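Local coordinates for protein AGR_C_4470p (Agrobacterium tumefaciens str. C58, PDB 2HQV) that is of uncharacterised function but belongs to the ChuX/HutX haem-utilisation family, and so probably takes part in binding or handling haem, at residues H101-T106 against G116-G121. Numbering follows the deposited sequence.
Sequences HLPEGT and GDSPIG
An ST turn at S118 ties the loop 116-121 to the link that leads from strand 94-100 into strand 105-108, and its hydroxyl meets the backbone of H101. S118 OG donates to H101 O over 2.7 Å, lying in the plane of that carbonyl with a C=O...OG angle of 150°. S118 OG in turn accepts the backbone N-H of I120 at 3.1 Å from I120 N, nearly straight at 162°. One hydroxyl thus closes its own turn and bridges to the other chain segment. With OG anti to the backbone N (chi1 170°), OG is set facing H101 O.

P103 fills the next place along. Its ring offers CB to the backbone of G116, 3.6 Å from G116 N, while CG lies 3.5 Å from I120 O; across this contact the ring's nearest neighbours are therefore main-chain atoms. G116, with no side chain, presents its bare backbone to P103 CB. Deeper in, L102 and I120 meet through their methyls, L102 CD2 to I120 CD1 at 4.1 Å, the two side chains crossing at a slant.

This apolar end is buried: I85 of strand 85-90 touches both L102 and I120, W76 and M79 add to L102, and V98 of strand 94-100 lies on I120. P103 also touches I114 of strand 111-114, and P103 O accepts a hydrogen bond from W76 NE1 of helix 72-79. Beyond I120, G121 pairs antiparallel with a strand of the second subunit, carrying the sheet across the dimer interface.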
loop_
_atom_site.group_PDB
_atom_site.type_symbol
_atom_site.label_atom_id
_atom_site.label_comp_id
_atom_site.label_asym_id
_atom_site.label_seq_id
_atom_site.Cartn_x
_atom_site.Cartn_y
_atom_site.Cartn_z
ATOM N N HIS A 101 -14.347 -10.259 -3.302
ATOM C CA HIS A 101 -14.547 -10.394 -4.737
ATOM C C HIS A 101 -14.034 -9.103 -5.359
ATOM O O HIS A 101 -14.118 -8.043 -4.745
ATOM C CB HIS A 101 -16.035 -10.543 -5.080
ATOM C CG HIS A 101 -16.616 -11.875 -4.718
ATOM N ND1 HIS A 101 -16.824 -12.273 -3.415
ATOM C CD2 HIS A 101 -17.024 -12.908 -5.496
ATOM C CE1 HIS A 101 -17.335 -13.493 -3.405
ATOM N NE2 HIS A 101 -17.465 -13.899 -4.655
ATOM N N LEU A 102 -13.483 -9.182 -6.560
ATOM C CA LEU A 102 -13.015 -7.971 -7.221
ATOM C C LEU A 102 -14.216 -7.256 -7.829
ATOM O O LEU A 102 -14.981 -7.854 -8.592
ATOM C CB LEU A 102 -12.000 -8.313 -8.308
ATOM C CG LEU A 102 -10.649 -8.802 -7.795
ATOM C CD1 LEU A 102 -9.685 -8.999 -8.957
ATOM C CD2 LEU A 102 -10.103 -7.781 -6.813
ATOM N N PRO A 103 -14.409 -5.967 -7.495
ATOM C CA PRO A 103 -15.543 -5.214 -8.038
ATOM C C PRO A 103 -15.274 -4.645 -9.422
ATOM O O PRO A 103 -14.141 -4.654 -9.904
ATOM C CB PRO A 103 -15.737 -4.109 -7.009
ATOM C CG PRO A 103 -14.329 -3.768 -6.663
ATOM C CD PRO A 103 -13.659 -5.146 -6.527
ATOM N N GLU A 104 -16.328 -4.143 -10.055
ATOM C CA GLU A 104 -16.214 -3.546 -11.374
ATOM C C GLU A 104 -15.498 -2.217 -11.207
ATOM O O GLU A 104 -15.574 -1.593 -10.146
ATOM C CB GLU A 104 -17.598 -3.297 -11.972
ATOM C CG GLU A 104 -18.524 -4.501 -11.926
ATOM C CD GLU A 104 -19.897 -4.198 -12.503
ATOM O OE1 GLU A 104 -20.518 -3.199 -12.081
ATOM O OE2 GLU A 104 -20.353 -4.962 -13.375
ATOM N N GLY A 105 -14.803 -1.789 -12.250
ATOM C CA GLY A 105 -14.095 -0.529 -12.175
ATOM C C GLY A 105 -14.426 0.383 -13.341
ATOM O O GLY A 105 -14.804 -0.079 -14.413
ATOM N N THR A 106 -14.299 1.686 -13.116
ATOM C CA THR A 106 -14.536 2.680 -14.152
ATOM C C THR A 106 -13.178 3.340 -14.357
ATOM O O THR A 106 -12.329 3.291 -13.467
ATOM C CB THR A 106 -15.548 3.743 -13.700
ATOM O OG1 THR A 106 -15.068 4.387 -12.511
ATOM C CG2 THR A 106 -16.908 3.110 -13.438
ATOM N N GLY A 116 -17.574 -1.454 -5.314
ATOM C CA GLY A 116 -18.695 -2.360 -5.488
ATOM C C GLY A 116 -19.040 -3.017 -4.170
ATOM O O GLY A 116 -18.649 -2.526 -3.112
ATOM N N ASP A 117 -19.775 -4.121 -4.229
ATOM C CA ASP A 117 -20.149 -4.839 -3.019
ATOM C C ASP A 117 -18.977 -5.720 -2.601
ATOM O O ASP A 117 -19.003 -6.948 -2.754
ATOM C CB ASP A 117 -21.397 -5.691 -3.266
ATOM C CG ASP A 117 -21.764 -6.543 -2.069
ATOM O OD1 ASP A 117 -21.851 -5.992 -0.950
ATOM O OD2 ASP A 117 -21.967 -7.765 -2.248
ATOM N N SER A 118 -17.945 -5.072 -2.076
ATOM C CA SER A 118 -16.739 -5.760 -1.634
ATOM C C SER A 118 -15.891 -4.826 -0.795
ATOM O O SER A 118 -15.877 -3.616 -1.023
ATOM C CB SER A 118 -15.916 -6.224 -2.837
ATOM O OG SER A 118 -14.633 -6.682 -2.439
ATOM N N PRO A 119 -15.183 -5.373 0.203
ATOM C CA PRO A 119 -14.340 -4.516 1.037
ATOM C C PRO A 119 -13.120 -4.025 0.258
ATOM O O PRO A 119 -12.416 -3.122 0.701
ATOM C CB PRO A 119 -13.962 -5.429 2.199
ATOM C CG PRO A 119 -13.951 -6.793 1.570
ATOM C CD PRO A 119 -15.203 -6.754 0.713
ATOM N N ILE A 120 -12.873 -4.627 -0.900
ATOM C CA ILE A 120 -11.747 -4.227 -1.744
ATOM C C ILE A 120 -12.211 -3.045 -2.583
ATOM O O ILE A 120 -13.028 -3.205 -3.485
ATOM C CB ILE A 120 -11.312 -5.364 -2.700
ATOM C CG1 ILE A 120 -10.771 -6.545 -1.895
ATOM C CG2 ILE A 120 -10.241 -4.852 -3.683
ATOM C CD1 ILE A 120 -10.420 -7.751 -2.749
ATOM N N GLY A 121 -11.700 -1.859 -2.280
ATOM C CA GLY A 121 -12.083 -0.682 -3.034
ATOM C C GLY A 121 -10.964 0.340 -3.105
ATOM O O GLY A 121 -9.927 0.195 -2.456
#